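Local coordinates for protein ML032222a iGluR (Mnemiopsis leidyi, PDB 4YKI) that probably forms an ion channel subunit of the ionotropic glutamate receptor family, whose ligand-binding domain, seen here, holds glycine as its ligand, at residues B[105-110]-B[211-216]; B[109-114]-B[188-193]. All coordinates share one frame; numbering follows the deposited sequence.

Contact 1 of 2, residues B[105-110]-B[211-216]; sequences SFPFMD and SFEYAF. With MG (magnesium ion), chain D.
Two carboxylate oxygens, Asp-110 OD1 and Glu-213 OE2, sit only 2.8 Å apart because both coordinate the same magnesium ion. OD1 of Asp-110 reaches the metal at 2.1 Å and OE2 of Glu-213 binds it equally closely; the carboxylate planes are turned 65° from each other. The same two residues of the second subunit and two waters bring the ligands to six, so the ion bridges the two chains. Glu-213 bends at chi2 (-77°), which swings CD over toward Asp-110 while CB and CG rest against Pro-107. Its OE1 accepts a 2.6 Å bond from a magnesium-bound water, and Arg-236 of the second subunit also pairs with this carboxylate.

Next to the site, Met-109 and Asp-110 pair antiparallel with Tyr-214 and Glu-213. Tyr-214 N donates to Met-109 O, and Phe-108 N extends the pairing to Tyr-214 O. Further along, Ser-105 OG lies between backbone N and carbonyl carbon (chi1 73°); there it takes the N-H of Phe-216 at 2.9 Å and donates to Phe-106 O. Tyr-214 CB rests over one face of the Phe-108 ring, 4.2 Å from its centroid, while Met-109 SD meets the Tyr-214 ring at its edge, 3.8 Å from CD2, a Met-aromatic contact. Four acidic groups converging on one cation would be expected to repel one another without it, which suggests that magnesium stabilises this subunit interface.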
ATOM      1  N   SER B 105      -1.201   6.598   8.798  1.00 11.84           N
ATOM      2  CA  SER B 105       0.224   6.396   8.594  1.00 11.75           C
ATOM      3  C   SER B 105       0.515   5.817   7.218  1.00 11.99           C
ATOM      4  O   SER B 105      -0.391   5.389   6.507  1.00 12.92           O
ATOM      5  CB  SER B 105       0.777   5.426   9.640  1.00 12.20           C
ATOM      6  OG  SER B 105       0.363   4.094   9.386  1.00 12.42           O
ATOM      7  N   PHE B 106       1.792   5.769   6.875  1.00 12.40           N
ATOM      8  CA  PHE B 106       2.243   4.933   5.785  1.00 13.62           C
ATOM      9  C   PHE B 106       1.666   3.520   5.966  1.00 12.33           C
ATOM     10  O   PHE B 106       1.675   2.995   7.081  1.00 13.30           O
ATOM     11  CB  PHE B 106       3.769   4.883   5.771  1.00 14.54           C
ATOM     12  CG  PHE B 106       4.323   4.261   4.526  1.00 17.05           C
ATOM     13  CD1 PHE B 106       4.433   5.002   3.359  1.00 19.41           C
ATOM     14  CD2 PHE B 106       4.676   2.923   4.497  1.00 19.26           C
ATOM     15  CE1 PHE B 106       4.894   4.428   2.196  1.00 21.85           C
ATOM     16  CE2 PHE B 106       5.139   2.345   3.329  1.00 19.56           C
ATOM     17  CZ  PHE B 106       5.246   3.098   2.187  1.00 21.43           C
ATOM     18  N   PRO B 107       1.160   2.911   4.895  1.00 12.56           N
ATOM     19  CA  PRO B 107       0.444   1.648   5.099  1.00 12.60           C
ATOM     20  C   PRO B 107       1.364   0.444   5.076  1.00 14.31           C
ATOM     21  O   PRO B 107       2.466   0.528   4.521  1.00 17.76           O
ATOM     22  CB  PRO B 107      -0.523   1.619   3.913  1.00 14.28           C
ATOM     23  CG  PRO B 107       0.172   2.337   2.830  1.00 15.97           C
ATOM     24  CD  PRO B 107       0.977   3.425   3.521  1.00 14.65           C
ATOM     25  N   PHE B 108       0.900  -0.673   5.628  1.00 13.93           N
ATOM     26  CA  PHE B 108       1.722  -1.870   5.713  1.00 15.47           C
ATOM     27  C   PHE B 108       1.138  -3.153   5.111  1.00 13.96           C
ATOM     28  O   PHE B 108       1.822  -4.160   5.106  1.00 15.52           O
ATOM     29  CB  PHE B 108       2.184  -2.108   7.166  1.00 16.35           C
ATOM     30  CG  PHE B 108       1.068  -2.396   8.154  1.00 17.12           C
ATOM     31  CD1 PHE B 108       0.667  -3.706   8.415  1.00 17.85           C
ATOM     32  CD2 PHE B 108       0.450  -1.370   8.861  1.00 19.44           C
ATOM     33  CE1 PHE B 108      -0.350  -3.982   9.341  1.00 19.17           C
ATOM     34  CE2 PHE B 108      -0.560  -1.640   9.787  1.00 18.39           C
ATOM     35  CZ  PHE B 108      -0.968  -2.945  10.013  1.00 19.27           C
ATOM     36  N   MET B 109      -0.075  -3.135   4.573  1.00 14.01           N
ATOM     37  CA  MET B 109      -0.648  -4.359   3.989  1.00 13.91           C
ATOM     38  C   MET B 109      -1.832  -4.079   3.070  1.00 13.47           C
ATOM     39  O   MET B 109      -2.854  -3.557   3.488  1.00 14.16           O
ATOM     40  CB  MET B 109      -1.096  -5.318   5.098  1.00 14.89           C
ATOM     41  CG  MET B 109      -1.553  -6.661   4.587  1.00 14.63           C
ATOM     42  SD  MET B 109      -1.994  -7.821   5.899  1.00 16.88           S
ATOM     43  CE  MET B 109      -0.457  -8.003   6.727  1.00 17.77           C
ATOM     44  N   ASP B 110      -1.736  -4.486   1.812  1.00 12.99           N
ATOM     45  CA  ASP B 110      -2.870  -4.443   0.899  1.00 13.45           C
ATOM     46  C   ASP B 110      -3.918  -5.427   1.382  1.00 14.41           C
ATOM     47  O   ASP B 110      -3.599  -6.515   1.825  1.00 15.54           O
ATOM     48  CB  ASP B 110      -2.450  -4.869  -0.542  1.00 14.71           C
ATOM     49  CG  ASP B 110      -1.927  -3.729  -1.426  1.00 15.57           C
ATOM     50  OD1 ASP B 110      -1.586  -2.637  -0.920  1.00 14.25           O
ATOM     51  OD2 ASP B 110      -1.822  -3.986  -2.654  1.00 17.31           O
ATOM     52  N   SER B 211     -10.099  -2.331  -3.125  1.00 14.84           N
ATOM     53  CA  SER B 211      -8.688  -2.253  -2.825  1.00 16.03           C
ATOM     54  C   SER B 211      -8.458  -1.234  -1.750  1.00 14.60           C
ATOM     55  O   SER B 211      -8.842  -0.076  -1.918  1.00 15.80           O
ATOM     56  CB  SER B 211      -7.969  -1.812  -4.090  1.00 17.40           C
ATOM     57  OG  SER B 211      -6.611  -1.541  -3.854  1.00 17.72           O
ATOM     58  N   PHE B 212      -7.789  -1.636  -0.670  1.00 13.54           N
ATOM     59  CA  PHE B 212      -7.473  -0.730   0.426  1.00 12.35           C
ATOM     60  C   PHE B 212      -6.225  -1.234   1.164  1.00 11.67           C
ATOM     61  O   PHE B 212      -5.614  -2.215   0.756  1.00 12.27           O
ATOM     62  CB  PHE B 212      -8.694  -0.529   1.347  1.00 11.49           C
ATOM     63  CG  PHE B 212      -9.196  -1.792   1.982  1.00 12.40           C
ATOM     64  CD1 PHE B 212     -10.112  -2.579   1.339  1.00 12.85           C
ATOM     65  CD2 PHE B 212      -8.746  -2.186   3.234  1.00 11.83           C
ATOM     66  CE1 PHE B 212     -10.567  -3.742   1.903  1.00 14.33           C
ATOM     67  CE2 PHE B 212      -9.187  -3.359   3.803  1.00 13.25           C
ATOM     68  CZ  PHE B 212     -10.107  -4.138   3.127  1.00 13.59           C
ATOM     69  N   GLU B 213      -5.848  -0.516   2.210  1.00 11.63           N
ATOM     70  CA  GLU B 213      -4.661  -0.805   3.001  1.00 11.32           C
ATOM     71  C   GLU B 213      -5.040  -0.972   4.452  1.00 10.66           C
ATOM     72  O   GLU B 213      -6.039  -0.417   4.922  1.00 11.58           O
ATOM     73  CB  GLU B 213      -3.726   0.398   2.982  1.00 11.71           C
ATOM     74  CG  GLU B 213      -3.112   0.705   1.666  1.00 13.01           C
ATOM     75  CD  GLU B 213      -1.965  -0.214   1.308  1.00 13.21           C
ATOM     76  OE1 GLU B 213      -1.553  -1.069   2.137  1.00 13.87           O
ATOM     77  OE2 GLU B 213      -1.426  -0.047   0.184  1.00 13.43           O
ATOM     78  N   TYR B 214      -4.190  -1.683   5.186  1.00 10.99           N
ATOM     79  CA  TYR B 214      -4.082  -1.532   6.616  1.00 10.07           C
ATOM     80  C   TYR B 214      -2.970  -0.534   6.944  1.00 10.47           C
ATOM     81  O   TYR B 214      -1.882  -0.567   6.362  1.00 10.95           O
ATOM     82  CB  TYR B 214      -3.766  -2.872   7.302  1.00 11.02           C
ATOM     83  CG  TYR B 214      -4.861  -3.899   7.230  1.00 10.98           C
ATOM     84  CD1 TYR B 214      -6.199  -3.531   7.302  1.00 11.15           C
ATOM     85  CD2 TYR B 214      -4.558  -5.239   7.116  1.00 11.22           C
ATOM     86  CE1 TYR B 214      -7.214  -4.505   7.263  1.00 11.43           C
ATOM     87  CE2 TYR B 214      -5.542  -6.198   7.102  1.00 11.23           C
ATOM     88  CZ  TYR B 214      -6.863  -5.839   7.163  1.00 11.54           C
ATOM     89  OH  TYR B 214      -7.798  -6.839   7.124  1.00 11.82           O
ATOM     90  N   ALA B 215      -3.268   0.370   7.867  1.00 10.39           N
ATOM     91  CA  ALA B 215      -2.338   1.364   8.323  1.00 10.37           C
ATOM     92  C   ALA B 215      -2.664   1.646   9.784  1.00 10.66           C
ATOM     93  O   ALA B 215      -3.582   1.040  10.352  1.00 11.11           O
ATOM     94  CB  ALA B 215      -2.458   2.623   7.480  1.00 10.75           C
ATOM     95  N   PHE B 216      -1.894   2.524  10.416  1.00 10.33           N
ATOM     96  CA  PHE B 216      -2.257   3.028  11.736  1.00  9.69           C
ATOM     97  C   PHE B 216      -3.029   4.346  11.540  1.00 10.82           C
ATOM     98  O   PHE B 216      -2.866   5.053  10.530  1.00 11.72           O
ATOM     99  CB  PHE B 216      -1.004   3.241  12.603  1.00 11.02           C
ATOM    100  CG  PHE B 216      -0.308   1.972  13.061  1.00 10.47           C
ATOM    101  CD1 PHE B 216      -0.849   0.714  12.899  1.00 11.09           C
ATOM    102  CD2 PHE B 216       0.910   2.078  13.693  1.00 11.44           C
ATOM    103  CE1 PHE B 216      -0.174  -0.417  13.349  1.00 11.77           C
ATOM    104  CE2 PHE B 216       1.583   0.944  14.145  1.00 13.49           C
ATOM    105  CZ  PHE B 216       1.012  -0.290  13.971  1.00 12.33           C
TER
HETATM  106 MG    MG D 302      -0.066  -1.233  -0.811  0.68 10.09          MG
HETATM  107  O   HOH W   1       0.588  -2.050   1.020  1.00 13.61           O
HETATM  108  O   HOH W   2      -0.693  -0.207  -2.542  1.00 13.77           O

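Contact 2 of 2, residues B[109-114]-B[188-193]; sequences MDAGIK and EGPVLA. With MG (magnesium ion), chain D; GLY (glycine), chain E.
Gly-189 N donates a nearly straight hydrogen bond (169°) to Gly-112 O at 2.9 Å, tying the start of helix 189-195 to strand 109-118. This is a strand-to-helix junction in the periplasmic-binding-protein-like fold: strand 183-188 pairs antiparallel with strand 109-118, and its last residue, Glu-188, occupies the N-cap position of the helix. The helical segment 189-193 runs at 68° to the strand segment 109-114.

Glu-188 carries the junction into the ligand pocket. Its CB still lies 4.2 Å from Gly-112 O, but CG turns off away from the strand. From there the chain is extended (chi2 179°), bringing CD to 3.3 Å from N of the bound glycine. At the tip, OE1 accepts a 2.7 Å hydrogen bond from that N and is also hydrogen-bonded to the hydroxyl of Tyr-214; OE2 is held by Ser-93 OG. With both oxygens engaged by protein hydroxyls, the carboxylate is fixed in its rotation and faces the ligand ammonium group.

Apolar packing joins Pro-190 to the strand. In the first turn of the helix, its ring sets CD 3.8 Å from Ala-111 CB and CG 4.0 Å from Met-109 SD; Pro-190 and the Met-109 side chain slide past each other in opposite directions. Separately, Lys-114 CB passes 4.0 Å from Gly-189 CA before its amine goes on to Ser-204 OG. Leu-192, further into the helix, sets its CD1 methyl 3.4 Å from Lys-114 O.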
ATOM      1  N   MET B 109      -0.075  -3.135   4.573  1.00 14.01           N
ATOM      2  CA  MET B 109      -0.648  -4.359   3.989  1.00 13.91           C
ATOM      3  C   MET B 109      -1.832  -4.079   3.070  1.00 13.47           C
ATOM      4  O   MET B 109      -2.854  -3.557   3.488  1.00 14.16           O
ATOM      5  CB  MET B 109      -1.096  -5.318   5.098  1.00 14.89           C
ATOM      6  CG  MET B 109      -1.553  -6.661   4.587  1.00 14.63           C
ATOM      7  SD  MET B 109      -1.994  -7.821   5.899  1.00 16.88           S
ATOM      8  CE  MET B 109      -0.457  -8.003   6.727  1.00 17.77           C
ATOM      9  N   ASP B 110      -1.736  -4.486   1.812  1.00 12.99           N
ATOM     10  CA  ASP B 110      -2.870  -4.443   0.899  1.00 13.45           C
ATOM     11  C   ASP B 110      -3.918  -5.427   1.382  1.00 14.41           C
ATOM     12  O   ASP B 110      -3.599  -6.515   1.825  1.00 15.54           O
ATOM     13  CB  ASP B 110      -2.450  -4.869  -0.542  1.00 14.71           C
ATOM     14  CG  ASP B 110      -1.927  -3.729  -1.426  1.00 15.57           C
ATOM     15  OD1 ASP B 110      -1.586  -2.637  -0.920  1.00 14.25           O
ATOM     16  OD2 ASP B 110      -1.822  -3.986  -2.654  1.00 17.31           O
ATOM     17  N   ALA B 111      -5.173  -5.044   1.236  1.00 13.48           N
ATOM     18  CA  ALA B 111      -6.281  -5.911   1.594  1.00 13.36           C
ATOM     19  C   ALA B 111      -7.465  -5.625   0.681  1.00 13.85           C
ATOM     20  O   ALA B 111      -7.559  -4.562   0.045  1.00 14.73           O
ATOM     21  CB  ALA B 111      -6.669  -5.716   3.065  1.00 14.06           C
ATOM     22  N   GLY B 112      -8.352  -6.604   0.613  1.00 13.99           N
ATOM     23  CA  GLY B 112      -9.588  -6.487  -0.119  1.00 13.22           C
ATOM     24  C   GLY B 112     -10.739  -6.995   0.718  1.00 12.30           C
ATOM     25  O   GLY B 112     -10.546  -7.617   1.766  1.00 13.19           O
ATOM     26  N   ILE B 113     -11.950  -6.696   0.256  1.00 12.19           N
ATOM     27  CA  ILE B 113     -13.155  -7.292   0.814  1.00 12.60           C
ATOM     28  C   ILE B 113     -13.313  -8.705   0.280  1.00 13.03           C
ATOM     29  O   ILE B 113     -13.122  -8.956  -0.917  1.00 14.05           O
ATOM     30  CB  ILE B 113     -14.407  -6.434   0.500  1.00 13.28           C
ATOM     31  CG1 ILE B 113     -14.261  -5.011   1.063  1.00 14.02           C
ATOM     32  CG2 ILE B 113     -15.671  -7.088   1.037  1.00 13.45           C
ATOM     33  CD1 ILE B 113     -14.027  -4.963   2.569  1.00 13.94           C
ATOM     34  N   LYS B 114     -13.609  -9.630   1.192  1.00 12.57           N
ATOM     35  CA  LYS B 114     -13.790 -11.034   0.863  1.00 13.51           C
ATOM     36  C   LYS B 114     -15.086 -11.552   1.493  1.00 12.93           C
ATOM     37  O   LYS B 114     -15.355 -11.309   2.667  1.00 13.44           O
ATOM     38  CB  LYS B 114     -12.607 -11.862   1.370  1.00 15.36           C
ATOM     39  CG  LYS B 114     -12.731 -13.324   0.985  1.00 18.12           C
ATOM     40  CD  LYS B 114     -11.559 -14.146   1.408  1.00 24.29           C
ATOM     41  CE  LYS B 114     -11.667 -15.579   0.895  1.00 27.36           C
ATOM     42  NZ  LYS B 114     -11.737 -15.676  -0.597  1.00 29.44           N
ATOM     43  N   GLU B 188     -12.849  -8.955   5.573  1.00 11.86           N
ATOM     44  CA  GLU B 188     -11.559  -8.543   5.021  1.00 11.40           C
ATOM     45  C   GLU B 188     -10.670  -9.760   4.792  1.00 11.56           C
ATOM     46  O   GLU B 188     -10.541 -10.617   5.652  1.00 12.76           O
ATOM     47  CB  GLU B 188     -10.881  -7.528   5.958  1.00 11.41           C
ATOM     48  CG  GLU B 188     -11.738  -6.305   6.227  1.00 11.90           C
ATOM     49  CD  GLU B 188     -11.099  -5.297   7.162  1.00 11.57           C
ATOM     50  OE1 GLU B 188     -10.156  -5.658   7.907  1.00 11.92           O
ATOM     51  OE2 GLU B 188     -11.598  -4.138   7.183  1.00 12.86           O
ATOM     52  N   GLY B 189     -10.023  -9.788   3.634  1.00 12.35           N
ATOM     53  CA  GLY B 189      -9.229 -10.925   3.220  1.00 12.72           C
ATOM     54  C   GLY B 189      -8.260 -11.481   4.257  1.00 12.67           C
ATOM     55  O   GLY B 189      -8.294 -12.666   4.566  1.00 13.12           O
ATOM     56  N   PRO B 190      -7.361 -10.659   4.795  1.00 12.59           N
ATOM     57  CA  PRO B 190      -6.332 -11.228   5.677  1.00 12.88           C
ATOM     58  C   PRO B 190      -6.904 -11.768   6.988  1.00 13.19           C
ATOM     59  O   PRO B 190      -6.438 -12.771   7.531  1.00 13.61           O
ATOM     60  CB  PRO B 190      -5.392 -10.039   5.916  1.00 13.93           C
ATOM     61  CG  PRO B 190      -5.598  -9.162   4.693  1.00 13.66           C
ATOM     62  CD  PRO B 190      -7.050  -9.279   4.392  1.00 12.41           C
ATOM     63  N   VAL B 191      -7.941 -11.106   7.501  1.00 12.12           N
ATOM     64  CA  VAL B 191      -8.589 -11.514   8.733  1.00 12.78           C
ATOM     65  C   VAL B 191      -9.279 -12.858   8.539  1.00 13.29           C
ATOM     66  O   VAL B 191      -9.185 -13.757   9.380  1.00 13.08           O
ATOM     67  CB  VAL B 191      -9.599 -10.429   9.190  1.00 12.09           C
ATOM     68  CG1 VAL B 191     -10.434 -10.885  10.372  1.00 12.90           C
ATOM     69  CG2 VAL B 191      -8.853  -9.137   9.538  1.00 13.32           C
ATOM     70  N   LEU B 192      -9.985 -13.008   7.435  1.00 12.76           N
ATOM     71  CA  LEU B 192     -10.663 -14.263   7.154  1.00 13.06           C
ATOM     72  C   LEU B 192      -9.659 -15.360   6.861  1.00 14.08           C
ATOM     73  O   LEU B 192      -9.850 -16.498   7.319  1.00 15.77           O
ATOM     74  CB  LEU B 192     -11.654 -14.095   6.002  1.00 13.89           C
ATOM     75  CG  LEU B 192     -12.798 -13.134   6.303  1.00 13.75           C
ATOM     76  CD1 LEU B 192     -13.783 -13.071   5.144  1.00 19.10           C
ATOM     77  CD2 LEU B 192     -13.509 -13.500   7.576  1.00 18.46           C
ATOM     78  N   ALA B 193      -8.595 -15.053   6.130  1.00 14.75           N
ATOM     79  CA  ALA B 193      -7.588 -16.065   5.790  1.00 16.60           C
ATOM     80  C   ALA B 193      -7.008 -16.675   7.054  1.00 18.15           C
ATOM     81  O   ALA B 193      -6.872 -17.906   7.182  1.00 19.16           O
ATOM     82  CB  ALA B 193      -6.484 -15.466   4.931  1.00 18.72           C
TER
HETATM   83 MG    MG D 302      -0.066  -1.233  -0.811  0.68 10.09          MG
HETATM   84  N   GLY E 301     -10.001  -3.920  10.007  1.00 13.64           N
HETATM   85  CA  GLY E 301     -11.365  -3.462  10.357  1.00 11.95           C
HETATM   86  C   GLY E 301     -11.545  -1.965  10.284  1.00 11.26           C
HETATM   87  O   GLY E 301     -12.696  -1.514  10.465  1.00 10.56           O
HETATM   88  OXT GLY E 301     -10.553  -1.235  10.072  1.00 11.53           O
HETATM   89  O   HOH W   2      -0.693  -0.207  -2.542  1.00 13.77           O
HETATM   90  O   HOH W   1       0.588  -2.050   1.020  1.00 13.61           O

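Overall arrangement
Strand 109-118 joins the two contacts: Met-109 and Asp-110 belong to both, and the centres lie about 11 Å apart. In contact 1 the strand pairs with 202-218; in contact 2 its continuation meets the end of strand 183-188 and the helix that follows. The pairing carries on between them, with Ala-111 N 2.9 Å from Phe-212 O. A side-chain bridge links them at the pocket, where Tyr-214 OH of contact 1 lies 2.8 Å from Glu-188 OE1 of contact 2. The magnesium ion marks the far end, 14.9 Å from N of the bound glycine, and strand 202-218 carries, in adjacent Glu-213 and Tyr-214, both a metal ligand and a side chain of the glycine pocket.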